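Local coordinates for importin-95 (Chaetomium thermophilum, PDB 4XRI), which probably acts as a nuclear transport receptor of the importin-beta family, carrying proteins into the nucleus and binding a small GTPase, at residues F42-A54 / Q92-A105. The protein carries 2 engineered substitutions. Numbering follows the deposited sequence.
Sequences FSQYLLTLVQALA and QTDQETRTRVKQLA. With SO4 (sulfate ion), chain F.
V50 presses its CG2 methyl into a hollow on helix 95-108 walled by the carbonyl oxygen of V101, the CB of L104 and the backbone N of A105. The two helices belong to the alpha-solenoid of HEAT repeats, in the N-terminal region of importin-beta, and run nearly parallel (16°), axes 9.4 Å apart. In V50, chi1 of 72° puts CG1 between the backbone N and the carbonyl carbon and leaves CG2 anti to the N, 3.7 Å from L104 CB; this rotation sets V50 CG1 against both V101 CG2 and L104 CD1. L104 is the answering bump: CD1 leans on Q51 CG, while CD2 meets A54 CB at 4.3 Å. Closer to the helix starts, L47 lies at about a right angle to R100, its CD2 3.5 Å from R100 CG, and its CG rests on T97 CG2. R100 then runs on along its own helix, bent about CB-CG, and lays one face of its guanidinium over L104 CG. T93 supplies a further bump, its CG2 lodged between L46 CD1 (3.8 Å) and the edge of the F42 ring at CD2 and CE2; L46 CD2 lies over one face of that ring, near the rim. W89 of helix 79-91 touches L46, V101 and R98. R98 works from behind: NH2 donates in the guanidinium plane to T93 OG1 (3.0 Å), which is also bonded to W89 O, and NH1 bonds to Q95 OE1. With an alanine in place of R98 the NH2 bond is gone, and T93, still bonded to W89 O, would probably be less firmly set against F42 and L46. In the sulfate, probably from the crystallisation liquor, O3 accepts a hydrogen bond from Q95 N, and O4 takes one each from R98 NH1 and R98 NH2, both at 2.9 Å.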
ATOM      1  N   PHE A  42       3.794  36.698 -17.644  1.00 69.96           N
ATOM      2  CA  PHE A  42       2.785  35.740 -17.210  1.00 66.96           C
ATOM      3  C   PHE A  42       1.385  36.119 -17.685  1.00 63.64           C
ATOM      4  O   PHE A  42       0.618  35.263 -18.123  1.00 63.96           O
ATOM      5  CB  PHE A  42       2.806  35.609 -15.688  1.00 63.09           C
ATOM      6  CG  PHE A  42       1.875  34.561 -15.158  1.00 59.61           C
ATOM      7  CD1 PHE A  42       2.111  33.219 -15.407  1.00 57.47           C
ATOM      8  CD2 PHE A  42       0.768  34.914 -14.408  1.00 54.32           C
ATOM      9  CE1 PHE A  42       1.257  32.249 -14.921  1.00 53.66           C
ATOM     10  CE2 PHE A  42      -0.090  33.948 -13.918  1.00 46.86           C
ATOM     11  CZ  PHE A  42       0.155  32.615 -14.175  1.00 50.33           C
ATOM     12  N   SER A  43       1.062  37.406 -17.606  1.00 56.57           N
ATOM     13  CA  SER A  43      -0.250  37.892 -18.019  1.00 58.54           C
ATOM     14  C   SER A  43      -0.492  37.670 -19.508  1.00 62.28           C
ATOM     15  O   SER A  43      -1.562  37.213 -19.912  1.00 65.08           O
ATOM     16  CB  SER A  43      -0.401  39.377 -17.683  1.00 60.26           C
ATOM     17  OG  SER A  43      -0.419  39.575 -16.280  1.00 69.48           O
ATOM     18  N   GLN A  44       0.510  37.991 -20.321  1.00 62.60           N
ATOM     19  CA  GLN A  44       0.402  37.830 -21.765  1.00 68.22           C
ATOM     20  C   GLN A  44       0.312  36.353 -22.130  1.00 58.81           C
ATOM     21  O   GLN A  44      -0.353  35.978 -23.097  1.00 58.44           O
ATOM     22  CB  GLN A  44       1.592  38.482 -22.470  1.00 74.54           C
ATOM     23  CG  GLN A  44       1.263  39.043 -23.843  1.00 81.68           C
ATOM     24  CD  GLN A  44       0.252  40.174 -23.783  1.00 83.39           C
ATOM     25  OE1 GLN A  44       0.091  40.828 -22.751  1.00 87.78           O
ATOM     26  NE2 GLN A  44      -0.442  40.407 -24.891  1.00 76.51           N
ATOM     27  N   TYR A  45       0.991  35.525 -21.342  1.00 55.72           N
ATOM     28  CA  TYR A  45       0.921  34.074 -21.480  1.00 55.93           C
ATOM     29  C   TYR A  45      -0.513  33.598 -21.268  1.00 55.58           C
ATOM     30  O   TYR A  45      -1.026  32.779 -22.029  1.00 57.87           O
ATOM     31  CB  TYR A  45       1.873  33.404 -20.486  1.00 51.88           C
ATOM     32  CG  TYR A  45       1.869  31.889 -20.496  1.00 53.55           C
ATOM     33  CD1 TYR A  45       2.315  31.177 -21.603  1.00 54.81           C
ATOM     34  CD2 TYR A  45       1.455  31.170 -19.380  1.00 56.68           C
ATOM     35  CE1 TYR A  45       2.325  29.792 -21.607  1.00 55.18           C
ATOM     36  CE2 TYR A  45       1.463  29.787 -19.374  1.00 57.28           C
ATOM     37  CZ  TYR A  45       1.901  29.103 -20.489  1.00 55.70           C
ATOM     38  OH  TYR A  45       1.909  27.727 -20.487  1.00 52.78           O
ATOM     39  N   LEU A  46      -1.157  34.135 -20.235  1.00 54.82           N
ATOM     40  CA  LEU A  46      -2.541  33.793 -19.924  1.00 59.63           C
ATOM     41  C   LEU A  46      -3.486  34.217 -21.040  1.00 56.55           C
ATOM     42  O   LEU A  46      -4.335  33.439 -21.475  1.00 49.32           O
ATOM     43  CB  LEU A  46      -2.977  34.440 -18.606  1.00 56.40           C
ATOM     44  CG  LEU A  46      -2.227  34.014 -17.345  1.00 57.58           C
ATOM     45  CD1 LEU A  46      -2.941  34.529 -16.102  1.00 54.02           C
ATOM     46  CD2 LEU A  46      -2.064  32.505 -17.295  1.00 53.01           C
ATOM     47  N   LEU A  47      -3.334  35.458 -21.495  1.00 55.58           N
ATOM     48  CA  LEU A  47      -4.164  35.999 -22.566  1.00 54.40           C
ATOM     49  C   LEU A  47      -4.047  35.184 -23.845  1.00 58.24           C
ATOM     50  O   LEU A  47      -5.053  34.811 -24.449  1.00 64.81           O
ATOM     51  CB  LEU A  47      -3.785  37.451 -22.851  1.00 57.79           C
ATOM     52  CG  LEU A  47      -4.360  38.482 -21.883  1.00 61.03           C
ATOM     53  CD1 LEU A  47      -3.822  39.868 -22.194  1.00 61.88           C
ATOM     54  CD2 LEU A  47      -5.871  38.460 -21.969  1.00 52.19           C
ATOM     55  N   THR A  48      -2.810  34.921 -24.250  1.00 54.71           N
ATOM     56  CA  THR A  48      -2.537  34.143 -25.453  1.00 53.62           C
ATOM     57  C   THR A  48      -3.230  32.786 -25.409  1.00 58.01           C
ATOM     58  O   THR A  48      -3.875  32.368 -26.374  1.00 57.86           O
ATOM     59  CB  THR A  48      -1.024  33.922 -25.648  1.00 55.38           C
ATOM     60  OG1 THR A  48      -0.358  35.189 -25.708  1.00 58.27           O
ATOM     61  CG2 THR A  48      -0.760  33.151 -26.933  1.00 61.25           C
ATOM     62  N   LEU A  49      -3.104  32.114 -24.272  1.00 54.41           N
ATOM     63  CA  LEU A  49      -3.652  30.774 -24.103  1.00 48.55           C
ATOM     64  C   LEU A  49      -5.177  30.752 -24.090  1.00 45.54           C
ATOM     65  O   LEU A  49      -5.794  29.889 -24.716  1.00 45.48           O
ATOM     66  CB  LEU A  49      -3.118  30.143 -22.816  1.00 54.27           C
ATOM     67  CG  LEU A  49      -1.670  29.663 -22.866  1.00 57.44           C
ATOM     68  CD1 LEU A  49      -1.287  29.044 -21.534  1.00 59.35           C
ATOM     69  CD2 LEU A  49      -1.486  28.666 -23.998  1.00 53.54           C
ATOM     70  N   VAL A  50      -5.785  31.696 -23.380  1.00 43.20           N
ATOM     71  CA  VAL A  50      -7.239  31.731 -23.284  1.00 45.11           C
ATOM     72  C   VAL A  50      -7.854  32.151 -24.619  1.00 42.68           C
ATOM     73  O   VAL A  50      -8.972  31.753 -24.950  1.00 43.40           O
ATOM     74  CB  VAL A  50      -7.725  32.675 -22.154  1.00 45.96           C
ATOM     75  CG1 VAL A  50      -7.527  34.138 -22.523  1.00 46.14           C
ATOM     76  CG2 VAL A  50      -9.185  32.396 -21.824  1.00 37.84           C
ATOM     77  N   GLN A  51      -7.116  32.942 -25.392  1.00 44.34           N
ATOM     78  CA  GLN A  51      -7.592  33.370 -26.702  1.00 50.85           C
ATOM     79  C   GLN A  51      -7.565  32.203 -27.680  1.00 44.69           C
ATOM     80  O   GLN A  51      -8.483  32.033 -28.487  1.00 48.21           O
ATOM     81  CB  GLN A  51      -6.754  34.534 -27.234  1.00 53.67           C
ATOM     82  CG  GLN A  51      -7.175  35.889 -26.691  1.00 66.57           C
ATOM     83  CD  GLN A  51      -6.291  37.019 -27.183  1.00 78.17           C
ATOM     84  OE1 GLN A  51      -5.075  36.869 -27.292  1.00 80.43           O
ATOM     85  NE2 GLN A  51      -6.902  38.159 -27.489  1.00 80.35           N
ATOM     86  N   ALA A  52      -6.510  31.399 -27.598  1.00 46.91           N
ATOM     87  CA  ALA A  52      -6.378  30.209 -28.433  1.00 46.33           C
ATOM     88  C   ALA A  52      -7.431  29.174 -28.057  1.00 46.96           C
ATOM     89  O   ALA A  52      -7.899  28.407 -28.899  1.00 44.39           O
ATOM     90  CB  ALA A  52      -4.986  29.621 -28.302  1.00 52.71           C
ATOM     91  N   LEU A  53      -7.801  29.166 -26.783  1.00 47.47           N
ATOM     92  CA  LEU A  53      -8.856  28.290 -26.293  1.00 45.18           C
ATOM     93  C   LEU A  53     -10.218  28.727 -26.824  1.00 43.64           C
ATOM     94  O   LEU A  53     -11.071  27.897 -27.144  1.00 42.57           O
ATOM     95  CB  LEU A  53      -8.861  28.273 -24.762  1.00 39.43           C
ATOM     96  CG  LEU A  53     -10.092  27.700 -24.059  1.00 44.83           C
ATOM     97  CD1 LEU A  53     -10.271  26.225 -24.386  1.00 38.15           C
ATOM     98  CD2 LEU A  53      -9.995  27.915 -22.551  1.00 36.25           C
ATOM     99  N   ALA A  54     -10.409  30.037 -26.934  1.00 41.62           N
ATOM    100  CA  ALA A  54     -11.699  30.595 -27.325  1.00 42.67           C
ATOM    101  C   ALA A  54     -11.873  30.650 -28.841  1.00 48.01           C
ATOM    102  O   ALA A  54     -12.974  30.888 -29.338  1.00 40.47           O
ATOM    103  CB  ALA A  54     -11.870  31.986 -26.726  1.00 38.98           C
ATOM    104  N   GLN A  92       0.270  38.376  -9.548  1.00 62.40           N
ATOM    105  CA  GLN A  92       1.139  38.654 -10.687  1.00 64.12           C
ATOM    106  C   GLN A  92       0.344  38.909 -11.961  1.00 65.66           C
ATOM    107  O   GLN A  92       0.883  38.875 -13.069  1.00 69.73           O
ATOM    108  CB  GLN A  92       2.130  37.510 -10.887  1.00 64.93           C
ATOM    109  CG  GLN A  92       3.122  37.388  -9.742  1.00 72.19           C
ATOM    110  CD  GLN A  92       4.090  36.239  -9.916  1.00 78.60           C
ATOM    111  OE1 GLN A  92       4.328  35.470  -8.984  1.00 78.42           O
ATOM    112  NE2 GLN A  92       4.663  36.120 -11.108  1.00 82.76           N
ATOM    113  N   THR A  93      -0.946  39.172 -11.790  1.00 64.84           N
ATOM    114  CA  THR A  93      -1.791  39.619 -12.885  1.00 61.53           C
ATOM    115  C   THR A  93      -2.431  40.951 -12.516  1.00 59.35           C
ATOM    116  O   THR A  93      -2.390  41.369 -11.360  1.00 65.13           O
ATOM    117  CB  THR A  93      -2.900  38.602 -13.216  1.00 57.23           C
ATOM    118  OG1 THR A  93      -3.774  38.469 -12.088  1.00 61.23           O
ATOM    119  CG2 THR A  93      -2.304  37.248 -13.555  1.00 51.96           C
ATOM    120  N   ASP A  94      -3.009  41.620 -13.505  1.00 55.69           N
ATOM    121  CA  ASP A  94      -3.835  42.787 -13.246  1.00 61.44           C
ATOM    122  C   ASP A  94      -5.296  42.367 -13.311  1.00 58.69           C
ATOM    123  O   ASP A  94      -5.607  41.252 -13.730  1.00 57.18           O
ATOM    124  CB  ASP A  94      -3.540  43.908 -14.245  1.00 71.11           C
ATOM    125  CG  ASP A  94      -3.634  43.447 -15.683  1.00 76.53           C
ATOM    126  OD1 ASP A  94      -3.000  42.427 -16.021  1.00 69.62           O
ATOM    127  OD2 ASP A  94      -4.342  44.107 -16.470  1.00 85.43           O
ATOM    128  N   GLN A  95      -6.192  43.255 -12.896  1.00 60.80           N
ATOM    129  CA  GLN A  95      -7.614  42.936 -12.891  1.00 59.04           C
ATOM    130  C   GLN A  95      -8.153  42.829 -14.313  1.00 55.99           C
ATOM    131  O   GLN A  95      -9.048  42.030 -14.587  1.00 52.54           O
ATOM    132  CB  GLN A  95      -8.402  43.983 -12.103  1.00 60.48           C
ATOM    133  CG  GLN A  95      -9.891  43.689 -12.004  1.00 62.31           C
ATOM    134  CD  GLN A  95     -10.181  42.358 -11.334  1.00 59.75           C
ATOM    135  OE1 GLN A  95     -10.047  42.217 -10.120  1.00 65.53           O
ATOM    136  NE2 GLN A  95     -10.577  41.370 -12.129  1.00 47.36           N
ATOM    137  N   GLU A  96      -7.599  43.631 -15.216  1.00 50.03           N
ATOM    138  CA  GLU A  96      -8.024  43.614 -16.613  1.00 50.36           C
ATOM    139  C   GLU A  96      -7.760  42.253 -17.252  1.00 52.77           C
ATOM    140  O   GLU A  96      -8.609  41.720 -17.967  1.00 53.54           O
ATOM    141  CB  GLU A  96      -7.317  44.714 -17.407  1.00 53.69           C
ATOM    142  CG  GLU A  96      -7.727  44.773 -18.869  1.00 65.80           C
ATOM    143  CD  GLU A  96      -7.013  45.869 -19.638  1.00 82.37           C
ATOM    144  OE1 GLU A  96      -6.440  46.778 -18.998  1.00 90.10           O
ATOM    145  OE2 GLU A  96      -7.023  45.818 -20.886  1.00 86.12           O
ATOM    146  N   THR A  97      -6.584  41.693 -16.983  1.00 53.57           N
ATOM    147  CA  THR A  97      -6.219  40.385 -17.518  1.00 55.80           C
ATOM    148  C   THR A  97      -7.105  39.293 -16.931  1.00 51.14           C
ATOM    149  O   THR A  97      -7.594  38.422 -17.654  1.00 54.72           O
ATOM    150  CB  THR A  97      -4.745  40.045 -17.233  1.00 57.49           C
ATOM    151  OG1 THR A  97      -3.901  41.047 -17.811  1.00 59.25           O
ATOM    152  CG2 THR A  97      -4.385  38.686 -17.819  1.00 54.27           C
ATOM    153  N   ARG A  98      -7.310  39.344 -15.617  1.00 50.16           N
ATOM    154  CA  ARG A  98      -8.150  38.364 -14.936  1.00 51.72           C
ATOM    155  C   ARG A  98      -9.582  38.394 -15.456  1.00 50.30           C
ATOM    156  O   ARG A  98     -10.173  37.350 -15.725  1.00 43.46           O
ATOM    157  CB  ARG A  98      -8.143  38.599 -13.426  1.00 43.32           C
ATOM    158  CG  ARG A  98      -6.816  38.298 -12.764  1.00 53.77           C
ATOM    159  CD  ARG A  98      -6.946  38.241 -11.250  1.00 54.00           C
ATOM    160  NE  ARG A  98      -7.437  39.495 -10.687  1.00 59.02           N
ATOM    161  CZ  ARG A  98      -6.657  40.505 -10.318  1.00 62.47           C
ATOM    162  NH1 ARG A  98      -7.193  41.608  -9.814  1.00 58.71           N
ATOM    163  NH2 ARG A  98      -5.341  40.411 -10.453  1.00 60.04           N
ATOM    164  N   THR A  99     -10.129  39.598 -15.595  1.00 51.07           N
ATOM    165  CA  THR A  99     -11.481  39.775 -16.111  1.00 43.72           C
ATOM    166  C   THR A  99     -11.600  39.218 -17.524  1.00 50.89           C
ATOM    167  O   THR A  99     -12.595  38.585 -17.876  1.00 48.11           O
ATOM    168  CB  THR A  99     -11.893  41.261 -16.111  1.00 46.24           C
ATOM    169  OG1 THR A  99     -11.813  41.778 -14.776  1.00 47.48           O
ATOM    170  CG2 THR A  99     -13.317  41.425 -16.627  1.00 42.63           C
ATOM    171  N   ARG A 100     -10.567  39.451 -18.326  1.00 51.36           N
ATOM    172  CA  ARG A 100     -10.545  38.991 -19.706  1.00 47.94           C
ATOM    173  C   ARG A 100     -10.486  37.468 -19.787  1.00 44.72           C
ATOM    174  O   ARG A 100     -11.228  36.850 -20.553  1.00 43.46           O
ATOM    175  CB  ARG A 100      -9.357  39.601 -20.448  1.00 49.28           C
ATOM    176  CG  ARG A 100      -9.290  39.238 -21.915  1.00 53.85           C
ATOM    177  CD  ARG A 100     -10.468  39.797 -22.685  1.00 64.54           C
ATOM    178  NE  ARG A 100     -10.370  39.496 -24.111  1.00 72.42           N
ATOM    179  CZ  ARG A 100     -11.364  39.656 -24.979  1.00 73.02           C
ATOM    180  NH1 ARG A 100     -11.184  39.355 -26.257  1.00 75.69           N
ATOM    181  NH2 ARG A 100     -12.539  40.112 -24.567  1.00 70.32           N
ATOM    182  N   VAL A 101      -9.595  36.870 -19.002  1.00 42.95           N
ATOM    183  CA  VAL A 101      -9.448  35.419 -18.970  1.00 40.52           C
ATOM    184  C   VAL A 101     -10.735  34.758 -18.491  1.00 45.10           C
ATOM    185  O   VAL A 101     -11.203  33.782 -19.081  1.00 42.78           O
ATOM    186  CB  VAL A 101      -8.281  34.986 -18.057  1.00 39.52           C
ATOM    187  CG1 VAL A 101      -8.290  33.476 -17.849  1.00 38.34           C
ATOM    188  CG2 VAL A 101      -6.954  35.436 -18.647  1.00 41.48           C
ATOM    189  N   LYS A 102     -11.305  35.309 -17.423  1.00 43.57           N
ATOM    190  CA  LYS A 102     -12.549  34.796 -16.854  1.00 42.12           C
ATOM    191  C   LYS A 102     -13.704  34.831 -17.853  1.00 45.20           C
ATOM    192  O   LYS A 102     -14.448  33.858 -17.988  1.00 39.15           O
ATOM    193  CB  LYS A 102     -12.922  35.588 -15.597  1.00 37.47           C
ATOM    194  CG  LYS A 102     -12.099  35.201 -14.370  1.00 37.69           C
ATOM    195  CD  LYS A 102     -12.063  36.313 -13.330  1.00 47.54           C
ATOM    196  CE  LYS A 102     -13.425  36.554 -12.705  1.00 45.93           C
ATOM    197  NZ  LYS A 102     -13.348  37.575 -11.623  1.00 45.20           N
ATOM    198  N   GLN A 103     -13.844  35.950 -18.556  1.00 43.58           N
ATOM    199  CA  GLN A 103     -14.953  36.126 -19.487  1.00 42.73           C
ATOM    200  C   GLN A 103     -14.830  35.221 -20.711  1.00 41.94           C
ATOM    201  O   GLN A 103     -15.810  34.608 -21.138  1.00 40.28           O
ATOM    202  CB  GLN A 103     -15.052  37.586 -19.932  1.00 52.52           C
ATOM    203  CG  GLN A 103     -16.232  37.873 -20.851  1.00 64.21           C
ATOM    204  CD  GLN A 103     -17.571  37.570 -20.204  1.00 78.15           C
ATOM    205  OE1 GLN A 103     -17.715  37.634 -18.982  1.00 78.52           O
ATOM    206  NE2 GLN A 103     -18.560  37.232 -21.024  1.00 85.49           N
ATOM    207  N   LEU A 104     -13.627  35.142 -21.270  1.00 40.58           N
ATOM    208  CA  LEU A 104     -13.384  34.291 -22.431  1.00 43.27           C
ATOM    209  C   LEU A 104     -13.560  32.814 -22.088  1.00 45.45           C
ATOM    210  O   LEU A 104     -14.099  32.044 -22.886  1.00 40.48           O
ATOM    211  CB  LEU A 104     -11.983  34.536 -22.995  1.00 48.18           C
ATOM    212  CG  LEU A 104     -11.807  35.804 -23.831  1.00 52.44           C
ATOM    213  CD1 LEU A 104     -10.380  35.910 -24.346  1.00 55.08           C
ATOM    214  CD2 LEU A 104     -12.796  35.822 -24.984  1.00 56.08           C
ATOM    215  N   ALA A 105     -13.106  32.428 -20.900  1.00 45.34           N
ATOM    216  CA  ALA A 105     -13.260  31.056 -20.430  1.00 42.31           C
ATOM    217  C   ALA A 105     -14.739  30.715 -20.281  1.00 35.19           C
ATOM    218  O   ALA A 105     -15.186  29.650 -20.714  1.00 34.19           O
ATOM    219  CB  ALA A 105     -12.530  30.854 -19.110  1.00 35.59           C
TER
HETATM  220  S   SO4 F 905      -4.885  44.630  -9.741  0.84 85.80           S
HETATM  221  O1  SO4 F 905      -5.727  44.736  -8.552  0.84 78.26           O
HETATM  222  O2  SO4 F 905      -3.553  45.150  -9.446  0.84 85.80           O
HETATM  223  O3  SO4 F 905      -5.479  45.403 -10.831  0.84 83.29           O
HETATM  224  O4  SO4 F 905      -4.780  43.228 -10.136  0.84 87.34           O